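Local coordinates for protein lactate Dehydrogenase (PDB 2FN7) that probably catalyses the NAD-dependent interconversion of lactate and pyruvate, and binds NAD and lactic acid in this structure, at residues 31-36 and 59-64; 89-94 and 121-126. All coordinates share one frame; numbering follows the deposited sequence.

Both contacts lie in the Rossmann-type NAD-binding domain and touch the same dinucleotide at different places. Contact 1 pairs the strands 30-34 and 61-64 at one margin of the parallel sheet and reaches the adenosine half. Contact 2 joins the ends of two loops that follow strands 75-78 and 116-119, on the other side of the central strand 6-10, and meets the nicotinamide ribose and the lactic acid. The centres of contacts 1 and 2 are 25 Å apart and the nearest atoms of contacts 1 and 2 about 10 Å, without touching; the cofactor spans the gap. Asp35 of contact 1 holds the adenosine ribose, while in contact 2 Asn122 meets the nicotinamide ribose and Arg90 binds the lactic acid.

Contact 1: 31-36 and 59-64; sequences VVLFDI and SKVIGT. With NAD (nicotinamide-adenine-dinucleotide), chain C.
Thr64 O takes a hydrogen bond of 3.1 Å from Asp35 N, the first residue past the neighbouring strand, and a CH...O contact of 3.4 Å from Phe34 CA at the strand's end. The same alternation runs back along the pair, with Leu33 O taking Thr64 N at 2.9 Å while Gly63 CA approaches it, and Leu33 N bonding to Ile62 O. At the far end Val31 N reaches Lys60 O at 2.9 Å in a nearly straight bond (170°). These are parallel strands 30-34 and 61-64 of a beta-alpha-beta crossover in the Rossmann fold, joined through helix 40-55; strand 61-64 is the outermost of its sheet in this chain. Thr64 OG1, anti to the backbone nitrogen (chi1 -171°), is hydrogen-bonded to Asp69 OD2 and Asp66 N; with it so placed, CG2 sits between Val32 CG1, 3.8 Å away, and the Phe34 ring, which it approaches obliquely. On the other sheet face, Val31, Val61 and Leu33 pack together, and helices 14-25 and 40-55 cover them. Beyond the strand end, Asp35 holds the adenosine ribose with both carboxylate oxygens: NAD O2B donates to OD1 at 2.7 Å and O3B to OD2 at 2.8 Å, while Ser12 N also binds OD2. Ile36 CD1 lies over the adenine face, 3.6 Å from N7A, and Phe34 meets C2A with its ring edge.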
loop_
_atom_site.group_PDB
_atom_site.type_symbol
_atom_site.label_atom_id
_atom_site.label_comp_id
_atom_site.label_asym_id
_atom_site.label_seq_id
_atom_site.Cartn_x
_atom_site.Cartn_y
_atom_site.Cartn_z
ATOM N N VAL A 31 0.948 -9.353 -11.919
ATOM C CA VAL A 31 0.464 -8.057 -12.274
ATOM C C VAL A 31 1.269 -7.397 -13.394
ATOM O O VAL A 31 2.513 -7.480 -13.389
ATOM C CB VAL A 31 0.555 -7.106 -11.045
ATOM C CG1 VAL A 31 0.240 -5.672 -11.518
ATOM C CG2 VAL A 31 -0.411 -7.582 -9.915
ATOM N N VAL A 32 0.581 -6.724 -14.321
ATOM C CA VAL A 32 1.264 -5.962 -15.356
ATOM C C VAL A 32 0.834 -4.510 -15.162
ATOM O O VAL A 32 -0.311 -4.159 -15.331
ATOM C CB VAL A 32 0.907 -6.441 -16.733
ATOM C CG1 VAL A 32 1.390 -5.437 -17.738
ATOM C CG2 VAL A 32 1.537 -7.833 -16.941
ATOM N N LEU A 33 1.777 -3.691 -14.744
ATOM C CA LEU A 33 1.555 -2.282 -14.447
ATOM C C LEU A 33 1.996 -1.464 -15.709
ATOM O O LEU A 33 3.219 -1.378 -16.068
ATOM C CB LEU A 33 2.354 -2.017 -13.212
ATOM C CG LEU A 33 2.245 -0.960 -12.141
ATOM C CD1 LEU A 33 0.772 -0.704 -11.644
ATOM C CD2 LEU A 33 3.164 -1.471 -10.977
ATOM N N PHE A 34 0.974 -0.955 -16.399
ATOM C CA PHE A 34 1.069 -0.199 -17.655
ATOM C C PHE A 34 0.874 1.310 -17.514
ATOM O O PHE A 34 -0.076 1.768 -16.899
ATOM C CB PHE A 34 0.024 -0.714 -18.640
ATOM C CG PHE A 34 -0.012 0.034 -19.970
ATOM C CD1 PHE A 34 0.645 -0.509 -21.134
ATOM C CD2 PHE A 34 -0.694 1.244 -20.086
ATOM C CE1 PHE A 34 0.606 0.177 -22.402
ATOM C CE2 PHE A 34 -0.753 1.949 -21.330
ATOM C CZ PHE A 34 -0.095 1.419 -22.511
ATOM N N ASP A 35 1.794 2.091 -18.051
ATOM C CA ASP A 35 1.625 3.516 -18.042
ATOM C C ASP A 35 2.326 4.092 -19.279
ATOM O O ASP A 35 3.206 3.438 -19.864
ATOM C CB ASP A 35 2.192 4.123 -16.772
ATOM C CG ASP A 35 1.507 5.440 -16.419
ATOM O OD1 ASP A 35 1.617 6.432 -17.197
ATOM O OD2 ASP A 35 0.812 5.495 -15.353
ATOM N N ILE A 36 1.960 5.293 -19.698
ATOM C CA ILE A 36 2.647 5.880 -20.855
ATOM C C ILE A 36 3.775 6.741 -20.336
ATOM O O ILE A 36 4.601 7.159 -21.119
ATOM C CB ILE A 36 1.776 6.792 -21.675
ATOM C CG1 ILE A 36 1.277 7.943 -20.785
ATOM C CG2 ILE A 36 0.686 5.961 -22.334
ATOM C CD1 ILE A 36 0.334 8.872 -21.446
ATOM N N SER A 59 4.192 -13.821 -6.546
ATOM C CA SER A 59 3.647 -13.067 -7.678
ATOM C C SER A 59 4.759 -12.256 -8.328
ATOM O O SER A 59 5.607 -11.677 -7.641
ATOM C CB SER A 59 2.645 -11.986 -7.267
ATOM O OG SER A 59 1.413 -12.536 -6.867
ATOM N N LYS A 60 4.637 -12.138 -9.621
ATOM C CA LYS A 60 5.490 -11.371 -10.513
ATOM C C LYS A 60 4.840 -10.053 -10.818
ATOM O O LYS A 60 3.650 -9.975 -11.195
ATOM C CB LYS A 60 5.639 -12.125 -11.831
ATOM C CG LYS A 60 6.984 -12.849 -11.847
ATOM C CD LYS A 60 6.970 -14.012 -12.843
ATOM C CE LYS A 60 7.746 -15.285 -12.324
ATOM N NZ LYS A 60 7.024 -16.436 -13.087
ATOM N N VAL A 61 5.618 -8.998 -10.692
ATOM C CA VAL A 61 5.059 -7.690 -10.956
ATOM C C VAL A 61 6.053 -6.991 -11.888
ATOM O O VAL A 61 7.209 -6.749 -11.466
ATOM C CB VAL A 61 4.915 -6.833 -9.625
ATOM C CG1 VAL A 61 4.415 -5.407 -9.992
ATOM C CG2 VAL A 61 3.937 -7.554 -8.573
ATOM N N ILE A 62 5.609 -6.654 -13.110
ATOM C CA ILE A 62 6.448 -5.926 -14.027
ATOM C C ILE A 62 5.769 -4.655 -14.528
ATOM O O ILE A 62 4.513 -4.561 -14.516
ATOM C CB ILE A 62 6.899 -6.782 -15.234
ATOM C CG1 ILE A 62 5.712 -7.082 -16.109
ATOM C CG2 ILE A 62 7.563 -8.129 -14.769
ATOM C CD1 ILE A 62 5.489 -5.960 -17.000
ATOM N N GLY A 63 6.631 -3.691 -14.920
ATOM C CA GLY A 63 6.285 -2.374 -15.436
ATOM C C GLY A 63 6.477 -2.315 -16.946
ATOM O O GLY A 63 7.439 -2.861 -17.455
ATOM N N THR A 64 5.582 -1.648 -17.673
ATOM C CA THR A 64 5.627 -1.620 -19.120
ATOM C C THR A 64 4.899 -0.410 -19.750
ATOM O O THR A 64 4.096 0.294 -19.068
ATOM C CB THR A 64 4.993 -2.886 -19.676
ATOM O OG1 THR A 64 5.217 -2.953 -21.086
ATOM C CG2 THR A 64 3.493 -2.833 -19.567
HETATM P PA NAD C . -2.878 9.570 -10.852
HETATM O O1A NAD C . -2.108 9.375 -9.697
HETATM O O2A NAD C . -2.819 10.856 -11.480
HETATM O O5B NAD C . -2.690 8.517 -11.910
HETATM C C5B NAD C . -3.256 8.458 -13.240
HETATM C C4B NAD C . -2.126 7.702 -14.046
HETATM O O4B NAD C . -2.628 7.671 -15.339
HETATM C C3B NAD C . -0.717 8.483 -14.211
HETATM O O3B NAD C . 0.375 7.733 -13.719
HETATM C C2B NAD C . -0.646 8.705 -15.668
HETATM O O2B NAD C . 0.604 8.745 -16.338
HETATM C C1B NAD C . -1.447 7.620 -16.197
HETATM N N9A NAD C . -1.910 7.809 -17.527
HETATM C C8A NAD C . -2.289 8.855 -18.278
HETATM N N7A NAD C . -2.678 8.942 -19.433
HETATM C C5A NAD C . -2.587 7.629 -19.651
HETATM C C6A NAD C . -2.878 6.881 -20.820
HETATM N N6A NAD C . -3.302 7.462 -21.946
HETATM N N1A NAD C . -2.710 5.510 -20.750
HETATM C C2A NAD C . -2.248 4.950 -19.579
HETATM N N3A NAD C . -1.936 5.561 -18.474
HETATM C C4A NAD C . -2.133 6.899 -18.551
HETATM O O3 NAD C . -4.507 9.279 -10.533
HETATM P PN NAD C . -5.111 8.368 -9.348
HETATM O O1N NAD C . -5.034 9.051 -8.111
HETATM O O2N NAD C . -4.529 7.003 -9.417
HETATM O O5D NAD C . -6.654 8.321 -9.904
HETATM C C5D NAD C . -6.896 7.626 -11.090
HETATM C C4D NAD C . -8.332 7.909 -11.565
HETATM O O4D NAD C . -9.264 7.234 -10.630
HETATM C C3D NAD C . -8.798 9.395 -11.566
HETATM O O3D NAD C . -9.675 9.510 -12.668
HETATM C C2D NAD C . -9.550 9.534 -10.217
HETATM O O2D NAD C . -10.528 10.626 -10.244
HETATM C C1D NAD C . -10.212 8.220 -10.126
HETATM N N1N NAD C . -10.663 7.797 -8.823
HETATM C C2N NAD C . -11.846 7.015 -8.968
HETATM C C3N NAD C . -12.499 6.524 -7.842
HETATM C C7N NAD C . -13.781 5.638 -7.869
HETATM O O7N NAD C . -14.268 5.313 -6.788
HETATM N N7N NAD C . -14.136 5.107 -9.077
HETATM C C4N NAD C . -12.023 6.775 -6.512
HETATM C C5N NAD C . -10.768 7.590 -6.426
HETATM C C6N NAD C . -10.054 8.124 -7.517
#

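Contact 2: 89-94 and 121-126; sequences DRSELL and TNPLDV. With NAD (nicotinamide-adenine-dinucleotide), chain C; LAC (lactic acid), chain D.
Arg90 lays the aliphatic part of its side chain obliquely across the amide of Asn122, with CD 3.8 Å from Asn122 CG and the guanidinium plane turned 78° from the amide plane. The two residues come from loops at the carboxyl ends of Rossmann-domain strands 75-78 and 116-119, where this fold forms its cofactor and substrate site. Pro123, which follows Asn122 through a cis peptide bond, is the apolar centre of the contact. Its CB sits 3.8 Å from Arg90 O, its CD packs on the backbone of Leu94, and its CG meets Leu94 CD1 at 3.9 Å, the two side chains crossing at about a right angle. That same leucine methyl also reaches Val126 CG1, so the start of helix 94-111 is packed against that of helix 124-135, for which Pro123 is the N-cap; Ile309 and Val312 of the C-terminal helix touch Leu94 as well. Nearer the cofactor, Leu93 CD1 rests on Asn122 CB and on the nicotinamide ribose, whose O3D receives a bond from Asn122 N at 3.2 Å. The lactic acid is held also by His177 and Arg153, and His177, the predicted proton acceptor, touches both Arg90 and Asn122. Arg90 is extended from CG to NE, and a bend at chi4 (84°) sets its guanidinium edge toward the ligand: NE donates in plane to LAC OHN at 2.8 Å, and NH2 to LAC OXT at 2.8 Å with an almost perfectly straight N-H...O angle of 179°.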
loop_
_atom_site.group_PDB
_atom_site.type_symbol
_atom_site.label_atom_id
_atom_site.label_comp_id
_atom_site.label_asym_id
_atom_site.label_seq_id
_atom_site.Cartn_x
_atom_site.Cartn_y
_atom_site.Cartn_z
ATOM N N ASP A 89 -16.340 18.875 -8.970
ATOM C CA ASP A 89 -17.099 17.755 -9.453
ATOM C C ASP A 89 -16.276 16.790 -10.308
ATOM O O ASP A 89 -15.597 17.223 -11.255
ATOM C CB ASP A 89 -18.216 18.285 -10.289
ATOM C CG ASP A 89 -19.210 17.223 -10.648
ATOM O OD1 ASP A 89 -18.957 16.364 -11.530
ATOM O OD2 ASP A 89 -20.303 17.217 -10.018
ATOM N N ARG A 90 -16.395 15.499 -10.023
ATOM C CA ARG A 90 -15.692 14.499 -10.775
ATOM C C ARG A 90 -15.898 14.664 -12.267
ATOM O O ARG A 90 -15.128 14.150 -13.025
ATOM C CB ARG A 90 -16.127 13.092 -10.379
ATOM C CG ARG A 90 -15.787 12.633 -8.932
ATOM C CD ARG A 90 -16.579 11.303 -8.583
ATOM N NE ARG A 90 -16.405 10.924 -7.171
ATOM C CZ ARG A 90 -17.130 11.416 -6.155
ATOM N NH1 ARG A 90 -18.104 12.331 -6.375
ATOM N NH2 ARG A 90 -16.901 10.982 -4.909
ATOM N N SER A 91 -16.904 15.398 -12.699
ATOM C CA SER A 91 -17.151 15.609 -14.120
ATOM C C SER A 91 -16.113 16.435 -14.920
ATOM O O SER A 91 -16.026 16.305 -16.119
ATOM C CB SER A 91 -18.480 16.299 -14.305
ATOM O OG SER A 91 -19.351 15.284 -14.662
ATOM N N GLU A 92 -15.409 17.310 -14.225
ATOM C CA GLU A 92 -14.405 18.130 -14.822
ATOM C C GLU A 92 -13.385 17.307 -15.622
ATOM O O GLU A 92 -12.814 17.860 -16.543
ATOM C CB GLU A 92 -13.705 18.946 -13.749
ATOM C CG GLU A 92 -14.711 19.775 -12.923
ATOM C CD GLU A 92 -14.114 20.282 -11.596
ATOM O OE1 GLU A 92 -14.912 20.705 -10.682
ATOM O OE2 GLU A 92 -12.845 20.253 -11.469
ATOM N N LEU A 93 -13.200 16.019 -15.325
ATOM C CA LEU A 93 -12.247 15.201 -16.042
ATOM C C LEU A 93 -12.879 14.514 -17.194
ATOM O O LEU A 93 -12.210 13.727 -17.857
ATOM C CB LEU A 93 -11.698 14.080 -15.153
ATOM C CG LEU A 93 -11.162 14.564 -13.805
ATOM C CD1 LEU A 93 -10.912 13.308 -12.842
ATOM C CD2 LEU A 93 -9.923 15.467 -14.043
ATOM N N LEU A 94 -14.156 14.783 -17.440
ATOM C CA LEU A 94 -14.852 14.066 -18.490
ATOM C C LEU A 94 -14.197 13.963 -19.914
ATOM O O LEU A 94 -14.062 12.880 -20.490
ATOM C CB LEU A 94 -16.233 14.704 -18.653
ATOM C CG LEU A 94 -17.090 14.163 -19.822
ATOM C CD1 LEU A 94 -17.442 12.736 -19.583
ATOM C CD2 LEU A 94 -18.364 14.969 -19.999
ATOM N N THR A 121 -11.463 4.971 -13.495
ATOM C CA THR A 121 -11.322 6.305 -14.052
ATOM C C THR A 121 -12.656 7.132 -13.907
ATOM O O THR A 121 -13.744 6.687 -14.314
ATOM C CB THR A 121 -10.903 6.150 -15.604
ATOM O OG1 THR A 121 -9.616 5.506 -15.724
ATOM C CG2 THR A 121 -10.882 7.522 -16.317
ATOM N N ASN A 122 -12.558 8.322 -13.301
ATOM C CA ASN A 122 -13.706 9.252 -13.158
ATOM C C ASN A 122 -13.974 10.047 -14.442
ATOM O O ASN A 122 -13.054 10.172 -15.271
ATOM C CB ASN A 122 -13.415 10.204 -12.028
ATOM C CG ASN A 122 -13.961 9.691 -10.738
ATOM O OD1 ASN A 122 -13.427 9.965 -9.652
ATOM N ND2 ASN A 122 -15.039 8.910 -10.843
ATOM N N PRO A 123 -15.227 10.514 -14.684
ATOM C CA PRO A 123 -16.425 10.333 -13.824
ATOM C C PRO A 123 -16.897 8.915 -14.141
ATOM O O PRO A 123 -17.372 8.566 -15.267
ATOM C CB PRO A 123 -17.404 11.434 -14.326
ATOM C CG PRO A 123 -17.114 11.575 -15.826
ATOM C CD PRO A 123 -15.527 11.433 -15.818
ATOM N N LEU A 124 -16.749 8.095 -13.120
ATOM C CA LEU A 124 -16.994 6.670 -13.223
ATOM C C LEU A 124 -18.109 6.058 -14.085
ATOM O O LEU A 124 -17.817 5.307 -15.053
ATOM C CB LEU A 124 -17.031 6.090 -11.785
ATOM C CG LEU A 124 -16.970 4.575 -11.638
ATOM C CD1 LEU A 124 -18.380 3.978 -11.905
ATOM C CD2 LEU A 124 -15.805 3.985 -12.576
ATOM N N ASP A 125 -19.380 6.321 -13.761
ATOM C CA ASP A 125 -20.495 5.657 -14.535
ATOM C C ASP A 125 -20.443 5.974 -16.024
ATOM O O ASP A 125 -20.563 5.076 -16.873
ATOM C CB ASP A 125 -21.822 6.040 -13.899
ATOM C CG ASP A 125 -21.852 5.675 -12.414
ATOM O OD1 ASP A 125 -22.189 4.509 -12.053
ATOM O OD2 ASP A 125 -21.459 6.540 -11.604
ATOM N N VAL A 126 -20.205 7.231 -16.359
ATOM C CA VAL A 126 -20.079 7.607 -17.781
ATOM C C VAL A 126 -18.812 6.980 -18.425
ATOM O O VAL A 126 -18.898 6.368 -19.526
ATOM C CB VAL A 126 -20.140 9.137 -17.915
ATOM C CG1 VAL A 126 -19.979 9.570 -19.364
ATOM C CG2 VAL A 126 -21.554 9.594 -17.426
HETATM P PA NAD C . -2.878 9.570 -10.852
HETATM O O1A NAD C . -2.108 9.375 -9.697
HETATM O O2A NAD C . -2.819 10.856 -11.480
HETATM O O5B NAD C . -2.690 8.517 -11.910
HETATM C C5B NAD C . -3.256 8.458 -13.240
HETATM C C4B NAD C . -2.126 7.702 -14.046
HETATM O O4B NAD C . -2.628 7.671 -15.339
HETATM C C3B NAD C . -0.717 8.483 -14.211
HETATM O O3B NAD C . 0.375 7.733 -13.719
HETATM C C2B NAD C . -0.646 8.705 -15.668
HETATM O O2B NAD C . 0.604 8.745 -16.338
HETATM C C1B NAD C . -1.447 7.620 -16.197
HETATM N N9A NAD C . -1.910 7.809 -17.527
HETATM C C8A NAD C . -2.289 8.855 -18.278
HETATM N N7A NAD C . -2.678 8.942 -19.433
HETATM C C5A NAD C . -2.587 7.629 -19.651
HETATM C C6A NAD C . -2.878 6.881 -20.820
HETATM N N6A NAD C . -3.302 7.462 -21.946
HETATM N N1A NAD C . -2.710 5.510 -20.750
HETATM C C2A NAD C . -2.248 4.950 -19.579
HETATM N N3A NAD C . -1.936 5.561 -18.474
HETATM C C4A NAD C . -2.133 6.899 -18.551
HETATM O O3 NAD C . -4.507 9.279 -10.533
HETATM P PN NAD C . -5.111 8.368 -9.348
HETATM O O1N NAD C . -5.034 9.051 -8.111
HETATM O O2N NAD C . -4.529 7.003 -9.417
HETATM O O5D NAD C . -6.654 8.321 -9.904
HETATM C C5D NAD C . -6.896 7.626 -11.090
HETATM C C4D NAD C . -8.332 7.909 -11.565
HETATM O O4D NAD C . -9.264 7.234 -10.630
HETATM C C3D NAD C . -8.798 9.395 -11.566
HETATM O O3D NAD C . -9.675 9.510 -12.668
HETATM C C2D NAD C . -9.550 9.534 -10.217
HETATM O O2D NAD C . -10.528 10.626 -10.244
HETATM C C1D NAD C . -10.212 8.220 -10.126
HETATM N N1N NAD C . -10.663 7.797 -8.823
HETATM C C2N NAD C . -11.846 7.015 -8.968
HETATM C C3N NAD C . -12.499 6.524 -7.842
HETATM C C7N NAD C . -13.781 5.638 -7.869
HETATM O O7N NAD C . -14.268 5.313 -6.788
HETATM N N7N NAD C . -14.136 5.107 -9.077
HETATM C C4N NAD C . -12.023 6.775 -6.512
HETATM C C5N NAD C . -10.768 7.590 -6.426
HETATM C C6N NAD C . -10.054 8.124 -7.517
HETATM C C LAC D . -13.816 9.306 -4.619
HETATM C CA LAC D . -13.177 9.679 -5.871
HETATM C CB LAC D . -12.783 11.234 -6.116
HETATM O O LAC D . -12.836 9.588 -3.756
HETATM O OHN LAC D . -14.101 9.298 -6.896
HETATM O OXT LAC D . -14.959 9.041 -4.430
#